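Local coordinates for protein transcriptional regulator PA3341 (Pseudomonas aeruginosa, PDB 2FBH) that probably binds DNA as a dimeric transcription factor of the MarR family, and carries bound zinc ions in the crystal, at residues L30-L35 with E110-S115; A21-L26 with R39-L44. All coordinates share one frame; numbering follows the deposited sequence.

Interaction 1 (L30-L35 with E110-S115); sequences LSHLGL and EAIAAS. With ZN (zinc ion), chain C.
A chi1 of -67° settles both branches of I112 at once, CG1 anti to the carbonyl carbon and CG2 anti to the backbone N, and a chi2 of 168° then extends CD1 from helix 102-120 to L30 and H32. In H32 a chi1 of 62° sets CG between the backbone N and the carbonyl carbon, and from there ND1 meets the zinc ion and CE1 meets I112. The setting is the MarR-type winged-helix fold, where the loop after helix 11-29 runs beside the long helix 102-120. A single isoleucine thus illustrates how one side chain can serve both a buried and an exposed neighbour. Toward the interior, CD2 of L30 fits against both arms of I112, 3.7 Å from CD1 and 3.7 Å from CG2, the two side chains meeting at a slant. L30 itself is buried, touching I109 of the long helix and W40 of helix 39-48, while L26 and R29 also flank I112.

Nearer the surface, I112 and H32 approach from opposite directions, the isoleucine reaching the rim of the imidazole close to the ring plane, with CD1 of I112 3.6 Å from CE1 of H32. One face of that ring is backed by L33, whose CG lies 3.5 Å above the plane. The metal bond, with L33 against a face, probably fixes the turn of the ring. S31 belongs to the same site, but its OG, hydrogen-bonded to the carbonyl oxygen of R28, is 3.2 Å from the zinc ion, longer than a normal zinc bond. The ion is bound by ND1 of H32 at 2.2 Å.

Interaction 2 (A21-L26 with R39-L44); sequences AWRAEL and RWLVLL. With SO4 (sulfate ion), chain E.
L26 and W40 make the main apolar contact between these two helices, and the leucine reaches the six-membered part of the indole. CG of L26 comes within 3.5 Å of CH2 of W40, and CD2 of L26 lies 3.6 Å from CZ3 of the same ring, the leucine crossing it obliquely. The tryptophan's chi1 of 58° places its CG between the backbone N and the carbonyl carbon, and from there the benzo end extends to helix 11-29. At the edge of the indole, near its plane, the carbonyl oxygen of R23 stands 4.0 Å from CZ2 of W40. L41 adds a looser contact, its CD2 approaching NH2 of R23.

Here the N-terminal helix of the MarR dimerisation region meets the first helix of the winged-helix domain almost at right angles: the axes of the segments 21-26 and 39-44 make an angle of 95° and pass 12.1 Å apart. Such spacing illustrates how a large aromatic residue can bridge helices whose backbones stay well separated.

Among the polar groups, NE1 of W40 donates to OD1 of D27. R23, bent at chi2 and chi3, carries its guanidinium past W22, whose CD1 sits 4.2 Å above the centre of the group, and on to a sulfate that probably came from the crystallisation liquor. NH1 of R23 makes a bent bond to O2 of the sulfate, 2.7 Å long with an N-H...O angle of 133°, and NH2 a weak one to the same oxygen. R48, R117 and, from the second subunit, N of G12 and OG1 of T13 also bond the anion.

How the interactions relate
From the N terminus, the chain enters helix 11-29 and passes through 21-26, then the loop segment 30-35, then 39-44 on the next helix, and much later 110-115 on helix 102-120. Interaction 2 closes the short loop between the first two of these helices. Interaction 1 closes a far longer one, spanning the rest of the winged-helix domain with its two-stranded wing. Because 30-35 lies inside the span closed by interaction 2 and 110-115 outside it, the contacts cross. They also touch: L35 packs on W40, and L26 on A113. Interaction 2 ties helix 11-29 to helix 39-48, and interaction 1 ties the loop between those two helices to helix 102-120.

Interaction 1 (L30-L35 with E110-S115)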
ATOM      1  N   LEU A  30     -15.995  -6.057  -0.872  1.00  9.43           N
ATOM      2  CA  LEU A  30     -16.641  -5.410   0.237  1.00 10.49           C
ATOM      3  C   LEU A  30     -17.529  -4.175  -0.180  1.00 13.62           C
ATOM      4  O   LEU A  30     -18.131  -3.539   0.731  1.00 14.24           O
ATOM      5  CB  LEU A  30     -15.642  -4.945   1.270  1.00 12.37           C
ATOM      6  CG  LEU A  30     -14.902  -6.115   1.942  1.00 11.61           C
ATOM      7  CD1 LEU A  30     -13.804  -5.638   2.837  1.00 14.61           C
ATOM      8  CD2 LEU A  30     -15.852  -7.008   2.833  1.00 12.20           C
ATOM      9  N   SER A  31     -17.576  -3.870  -1.489  1.00 12.45           N
ATOM     10  CA  SER A  31     -18.062  -2.592  -1.994  1.00 15.37           C
ATOM     11  C   SER A  31     -19.576  -2.353  -1.696  1.00 16.83           C
ATOM     12  O   SER A  31     -20.071  -1.152  -1.687  1.00 18.14           O
ATOM     13  CB  SER A  31     -17.742  -2.404  -3.482  1.00 14.89           C
ATOM     14  OG  SER A  31     -18.421  -3.438  -4.175  1.00 12.31           O
ATOM     15  N   HIS A  32     -20.287  -3.432  -1.407  1.00 17.27           N
ATOM     16  CA  HIS A  32     -21.742  -3.377  -1.142  1.00 17.24           C
ATOM     17  C   HIS A  32     -21.999  -2.817   0.254  1.00 19.07           C
ATOM     18  O   HIS A  32     -23.125  -2.404   0.582  1.00 18.01           O
ATOM     19  CB  HIS A  32     -22.372  -4.702  -1.296  1.00 16.36           C
ATOM     20  CG  HIS A  32     -21.874  -5.741  -0.346  1.00 17.88           C
ATOM     21  ND1 HIS A  32     -20.581  -6.219  -0.376  1.00 18.01           N
ATOM     22  CD2 HIS A  32     -22.505  -6.409   0.646  1.00 21.57           C
ATOM     23  CE1 HIS A  32     -20.440  -7.137   0.567  1.00 19.81           C
ATOM     24  NE2 HIS A  32     -21.597  -7.285   1.189  1.00 16.44           N
ATOM     25  N   LEU A  33     -20.959  -2.815   1.080  1.00 17.78           N
ATOM     26  CA  LEU A  33     -21.167  -2.483   2.507  1.00 20.32           C
ATOM     27  C   LEU A  33     -21.130  -0.977   2.741  1.00 22.19           C
ATOM     28  O   LEU A  33     -21.428  -0.522   3.853  1.00 23.66           O
ATOM     29  CB  LEU A  33     -20.139  -3.227   3.422  1.00 18.82           C
ATOM     30  CG  LEU A  33     -20.241  -4.732   3.307  1.00 20.19           C
ATOM     31  CD1 LEU A  33     -19.093  -5.350   4.079  1.00 21.41           C
ATOM     32  CD2 LEU A  33     -21.550  -5.325   3.843  1.00 16.97           C
ATOM     33  N   GLY A  34     -20.771  -0.230   1.701  1.00 23.17           N
ATOM     34  CA  GLY A  34     -20.722   1.272   1.780  1.00 26.50           C
ATOM     35  C   GLY A  34     -19.661   1.769   2.757  1.00 28.61           C
ATOM     36  O   GLY A  34     -19.758   2.876   3.319  1.00 29.74           O
ATOM     37  N   LEU A  35     -18.607   0.983   2.967  1.00 26.42           N
ATOM     38  CA  LEU A  35     -17.587   1.387   3.945  1.00 27.72           C
ATOM     39  C   LEU A  35     -16.415   1.923   3.199  1.00 30.22           C
ATOM     40  O   LEU A  35     -15.390   1.212   3.018  1.00 33.15           O
ATOM     41  CB  LEU A  35     -17.093   0.189   4.728  1.00 26.16           C
ATOM     42  CG  LEU A  35     -18.106  -0.410   5.680  1.00 27.42           C
ATOM     43  CD1 LEU A  35     -17.714  -1.822   6.070  1.00 22.43           C
ATOM     44  CD2 LEU A  35     -18.211   0.512   6.875  1.00 29.18           C
ATOM     45  N   GLU A 110     -15.010 -10.571   7.590  0.50 12.58           N
ATOM     46  CA  GLU A 110     -14.024 -11.654   7.720  0.50 14.29           C
ATOM     47  C   GLU A 110     -14.272 -12.794   6.740  0.50 13.78           C
ATOM     48  O   GLU A 110     -13.321 -13.346   6.204  0.50 14.44           O
ATOM     49  CB  GLU A 110     -13.922 -12.160   9.150  0.50 15.38           C
ATOM     50  CG  GLU A 110     -13.211 -11.179  10.044  0.50 17.00           C
ATOM     51  CD  GLU A 110     -11.706 -11.157   9.833  0.50 22.71           C
ATOM     52  OE1 GLU A 110     -10.985 -11.060  10.834  0.50 25.75           O
ATOM     53  OE2 GLU A 110     -11.230 -11.271   8.686  0.50 26.41           O
ATOM     54  N   ALA A 111     -15.526 -13.142   6.515  1.00 14.23           N
ATOM     55  CA  ALA A 111     -15.844 -14.228   5.611  1.00 13.94           C
ATOM     56  C   ALA A 111     -15.346 -13.811   4.207  1.00 13.42           C
ATOM     57  O   ALA A 111     -14.735 -14.600   3.460  1.00 12.01           O
ATOM     58  CB  ALA A 111     -17.327 -14.528   5.603  1.00 14.34           C
ATOM     59  N   ILE A 112     -15.599 -12.549   3.866  1.00 11.64           N
ATOM     60  CA  ILE A 112     -15.186 -12.099   2.497  1.00 12.04           C
ATOM     61  C   ILE A 112     -13.658 -12.011   2.393  1.00 12.06           C
ATOM     62  O   ILE A 112     -13.086 -12.431   1.386  1.00 12.29           O
ATOM     63  CB  ILE A 112     -15.884 -10.727   2.154  1.00 13.12           C
ATOM     64  CG1 ILE A 112     -17.397 -10.967   2.024  1.00 14.63           C
ATOM     65  CG2 ILE A 112     -15.297 -10.117   0.914  1.00 14.40           C
ATOM     66  CD1 ILE A 112     -18.260  -9.631   1.982  1.00 10.55           C
ATOM     67  N   ALA A 113     -12.989 -11.554   3.457  1.00 12.52           N
ATOM     68  CA  ALA A 113     -11.522 -11.498   3.471  1.00 11.99           C
ATOM     69  C   ALA A 113     -10.918 -12.953   3.375  1.00 12.04           C
ATOM     70  O   ALA A 113      -9.948 -13.156   2.625  1.00 11.22           O
ATOM     71  CB  ALA A 113     -11.020 -10.829   4.712  1.00 11.33           C
ATOM     72  N   ALA A 114     -11.540 -13.922   4.051  1.00 11.64           N
ATOM     73  CA  ALA A 114     -11.150 -15.332   3.887  1.00 12.20           C
ATOM     74  C   ALA A 114     -11.334 -15.815   2.459  1.00 12.38           C
ATOM     75  O   ALA A 114     -10.464 -16.531   1.942  1.00 11.23           O
ATOM     76  CB  ALA A 114     -11.887 -16.164   4.831  1.00 13.36           C
ATOM     77  N   SER A 115     -12.416 -15.412   1.808  0.50 10.62           N
ATOM     78  CA  SER A 115     -12.619 -15.795   0.411  0.50 10.73           C
ATOM     79  C   SER A 115     -11.483 -15.249  -0.501  0.50 11.30           C
ATOM     80  O   SER A 115     -10.933 -15.945  -1.357  0.50 10.13           O
ATOM     81  CB  SER A 115     -13.983 -15.303  -0.071  0.50 10.64           C
ATOM     82  OG  SER A 115     -14.249 -15.963  -1.269  0.50  9.26           O
TER
HETATM   83 ZN    ZN C 203     -19.796  -5.660  -2.402  0.70 29.28          ZN

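Interaction 2 (A21-L26 with R39-L44)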
ATOM      1  N   ALA A  21      -3.013  -4.845  -5.409  1.00 10.45           N
ATOM      2  CA  ALA A  21      -4.003  -5.680  -6.172  1.00 11.20           C
ATOM      3  C   ALA A  21      -4.882  -6.426  -5.161  1.00 11.01           C
ATOM      4  O   ALA A  21      -6.103  -6.543  -5.354  1.00 11.56           O
ATOM      5  CB  ALA A  21      -3.242  -6.663  -7.089  1.00 11.55           C
ATOM      6  N   TRP A  22      -4.291  -6.949  -4.081  1.00 10.71           N
ATOM      7  CA  TRP A  22      -5.064  -7.728  -3.124  1.00 10.43           C
ATOM      8  C   TRP A  22      -6.049  -6.788  -2.388  1.00 10.41           C
ATOM      9  O   TRP A  22      -7.257  -7.073  -2.276  1.00 11.03           O
ATOM     10  CB  TRP A  22      -4.097  -8.374  -2.138  1.00 11.03           C
ATOM     11  CG  TRP A  22      -4.660  -9.327  -1.187  1.00 11.51           C
ATOM     12  CD1 TRP A  22      -5.888  -9.302  -0.588  1.00 12.85           C
ATOM     13  CD2 TRP A  22      -3.957 -10.413  -0.640  1.00 11.73           C
ATOM     14  NE1 TRP A  22      -6.010 -10.342   0.332  1.00 11.46           N
ATOM     15  CE2 TRP A  22      -4.831 -11.049   0.293  1.00 11.36           C
ATOM     16  CE3 TRP A  22      -2.662 -10.915  -0.845  1.00 11.68           C
ATOM     17  CZ2 TRP A  22      -4.490 -12.193   0.985  1.00 12.89           C
ATOM     18  CZ3 TRP A  22      -2.291 -12.097  -0.098  1.00 14.97           C
ATOM     19  CH2 TRP A  22      -3.203 -12.695   0.797  1.00 13.17           C
ATOM     20  N   ARG A  23      -5.565  -5.649  -1.927  0.50 11.52           N
ATOM     21  CA  ARG A  23      -6.503  -4.689  -1.294  0.50 12.01           C
ATOM     22  C   ARG A  23      -7.593  -4.165  -2.265  0.50 11.78           C
ATOM     23  O   ARG A  23      -8.724  -3.906  -1.832  0.50 12.68           O
ATOM     24  CB  ARG A  23      -5.706  -3.582  -0.632  0.50 12.16           C
ATOM     25  CG  ARG A  23      -4.702  -4.115   0.423  0.50 17.32           C
ATOM     26  CD  ARG A  23      -5.401  -4.949   1.497  0.50 20.80           C
ATOM     27  NE  ARG A  23      -4.581  -6.050   1.940  0.50 27.73           N
ATOM     28  CZ  ARG A  23      -4.997  -6.962   2.818  0.50 31.65           C
ATOM     29  NH1 ARG A  23      -4.197  -7.924   3.182  0.50 32.32           N
ATOM     30  NH2 ARG A  23      -6.213  -6.908   3.346  0.50 30.24           N
ATOM     31  N   ALA A  24      -7.291  -4.063  -3.549  1.00 11.85           N
ATOM     32  CA  ALA A  24      -8.320  -3.646  -4.558  1.00 13.45           C
ATOM     33  C   ALA A  24      -9.378  -4.707  -4.624  1.00 12.94           C
ATOM     34  O   ALA A  24     -10.582  -4.417  -4.736  1.00 11.97           O
ATOM     35  CB  ALA A  24      -7.728  -3.441  -5.911  1.00 12.76           C
ATOM     36  N   GLU A  25      -8.924  -5.961  -4.632  1.00 10.81           N
ATOM     37  CA  GLU A  25      -9.877  -7.075  -4.744  1.00 10.53           C
ATOM     38  C   GLU A  25     -10.783  -7.165  -3.484  1.00 10.92           C
ATOM     39  O   GLU A  25     -11.987  -7.363  -3.564  1.00 11.37           O
ATOM     40  CB  GLU A  25      -9.139  -8.428  -4.954  1.00  9.74           C
ATOM     41  CG  GLU A  25     -10.129  -9.617  -5.068  1.00 12.48           C
ATOM     42  CD  GLU A  25     -11.076  -9.548  -6.334  1.00 12.05           C
ATOM     43  OE1 GLU A  25     -10.789  -8.818  -7.329  1.00 13.88           O
ATOM     44  OE2 GLU A  25     -12.125 -10.269  -6.291  1.00 13.27           O
ATOM     45  N   LEU A  26     -10.171  -7.006  -2.319  1.00 10.29           N
ATOM     46  CA  LEU A  26     -10.975  -6.998  -1.087  1.00 12.46           C
ATOM     47  C   LEU A  26     -11.932  -5.792  -1.123  1.00 12.31           C
ATOM     48  O   LEU A  26     -13.116  -5.934  -0.750  1.00 12.25           O
ATOM     49  CB  LEU A  26     -10.004  -6.889   0.126  1.00 13.97           C
ATOM     50  CG  LEU A  26     -10.605  -7.169   1.487  1.00 19.59           C
ATOM     51  CD1 LEU A  26     -11.728  -8.304   1.593  1.00 19.37           C
ATOM     52  CD2 LEU A  26      -9.370  -7.563   2.269  1.00 26.79           C
ATOM     53  N   ARG A  39     -12.371   2.429   5.506  1.00 30.20           N
ATOM     54  CA  ARG A  39     -13.102   2.204   6.762  1.00 27.03           C
ATOM     55  C   ARG A  39     -13.261   0.746   7.128  1.00 25.10           C
ATOM     56  O   ARG A  39     -13.161   0.382   8.297  1.00 23.71           O
ATOM     57  CB  ARG A  39     -14.440   2.919   6.755  1.00 26.58           C
ATOM     58  CG  ARG A  39     -14.140   4.348   6.536  1.00 30.78           C
ATOM     59  CD  ARG A  39     -15.121   5.228   7.107  1.00 39.63           C
ATOM     60  NE  ARG A  39     -16.413   5.123   6.495  1.00 41.49           N
ATOM     61  CZ  ARG A  39     -17.244   6.164   6.457  1.00 50.00           C
ATOM     62  NH1 ARG A  39     -16.832   7.346   6.931  1.00 53.37           N
ATOM     63  NH2 ARG A  39     -18.463   6.048   5.937  1.00 51.74           N
ATOM     64  N   TRP A  40     -13.443  -0.099   6.130  1.00 21.87           N
ATOM     65  CA  TRP A  40     -13.600  -1.529   6.396  1.00 21.39           C
ATOM     66  C   TRP A  40     -12.308  -2.164   6.973  1.00 21.88           C
ATOM     67  O   TRP A  40     -12.381  -3.173   7.706  1.00 23.10           O
ATOM     68  CB  TRP A  40     -14.039  -2.284   5.150  1.00 19.41           C
ATOM     69  CG  TRP A  40     -13.130  -2.181   3.898  1.00 19.00           C
ATOM     70  CD1 TRP A  40     -13.372  -1.412   2.767  1.00 19.61           C
ATOM     71  CD2 TRP A  40     -11.912  -2.898   3.632  1.00 20.15           C
ATOM     72  NE1 TRP A  40     -12.354  -1.593   1.856  1.00 19.21           N
ATOM     73  CE2 TRP A  40     -11.448  -2.487   2.356  1.00 19.63           C
ATOM     74  CE3 TRP A  40     -11.169  -3.850   4.343  1.00 20.41           C
ATOM     75  CZ2 TRP A  40     -10.269  -3.017   1.761  1.00 18.11           C
ATOM     76  CZ3 TRP A  40      -9.975  -4.361   3.753  1.00 18.03           C
ATOM     77  CH2 TRP A  40      -9.562  -3.966   2.501  1.00 17.91           C
ATOM     78  N   LEU A  41     -11.175  -1.555   6.652  0.50 22.27           N
ATOM     79  CA  LEU A  41      -9.837  -2.016   7.072  0.50 24.09           C
ATOM     80  C   LEU A  41      -9.519  -1.666   8.546  0.50 23.79           C
ATOM     81  O   LEU A  41      -8.812  -2.382   9.223  0.50 23.70           O
ATOM     82  CB  LEU A  41      -8.796  -1.429   6.129  0.50 24.70           C
ATOM     83  CG  LEU A  41      -7.458  -2.119   5.859  0.50 25.94           C
ATOM     84  CD1 LEU A  41      -6.388  -1.516   6.728  0.50 26.47           C
ATOM     85  CD2 LEU A  41      -7.521  -3.641   6.053  0.50 26.55           C
ATOM     86  N   VAL A  42     -10.084  -0.558   9.020  1.00 23.81           N
ATOM     87  CA  VAL A  42     -10.147  -0.248  10.437  1.00 22.71           C
ATOM     88  C   VAL A  42     -10.980  -1.303  11.192  1.00 22.28           C
ATOM     89  O   VAL A  42     -10.486  -1.847  12.162  1.00 22.77           O
ATOM     90  CB  VAL A  42     -10.661   1.224  10.654  1.00 23.81           C
ATOM     91  CG1 VAL A  42     -10.889   1.500  12.134  1.00 22.65           C
ATOM     92  CG2 VAL A  42      -9.617   2.255  10.058  1.00 24.31           C
ATOM     93  N   LEU A  43     -12.226  -1.604  10.731  1.00 21.32           N
ATOM     94  CA  LEU A  43     -13.083  -2.643  11.278  1.00 22.95           C
ATOM     95  C   LEU A  43     -12.374  -3.975  11.295  1.00 23.81           C
ATOM     96  O   LEU A  43     -12.386  -4.693  12.282  1.00 22.04           O
ATOM     97  CB  LEU A  43     -14.329  -2.795  10.417  1.00 23.18           C
ATOM     98  CG  LEU A  43     -15.331  -1.654  10.587  1.00 21.28           C
ATOM     99  CD1 LEU A  43     -16.609  -2.015   9.819  1.00 20.22           C
ATOM    100  CD2 LEU A  43     -15.715  -1.401  12.152  1.00 21.22           C
ATOM    101  N   LEU A  44     -11.698  -4.279  10.184  1.00 23.64           N
ATOM    102  CA  LEU A  44     -11.079  -5.606  10.102  1.00 24.66           C
ATOM    103  C   LEU A  44     -10.006  -5.688  11.173  1.00 24.73           C
ATOM    104  O   LEU A  44      -9.942  -6.682  11.886  1.00 25.69           O
ATOM    105  CB  LEU A  44     -10.468  -5.796   8.737  1.00 24.60           C
ATOM    106  CG  LEU A  44     -10.745  -7.098   8.072  1.00 28.71           C
ATOM    107  CD1 LEU A  44      -9.657  -7.296   7.037  1.00 26.92           C
ATOM    108  CD2 LEU A  44     -10.915  -8.262   9.064  1.00 28.41           C
TER
HETATM  109  S   SO4 E 205      -5.771 -10.878   4.923  1.00 21.32           S
HETATM  110  O1  SO4 E 205      -5.034 -12.095   4.731  1.00 21.61           O
HETATM  111  O2  SO4 E 205      -5.772 -10.002   3.746  1.00 23.14           O
HETATM  112  O3  SO4 E 205      -5.056 -10.184   5.977  1.00 25.49           O
HETATM  113  O4  SO4 E 205      -7.174 -11.232   5.327  1.00 21.82           O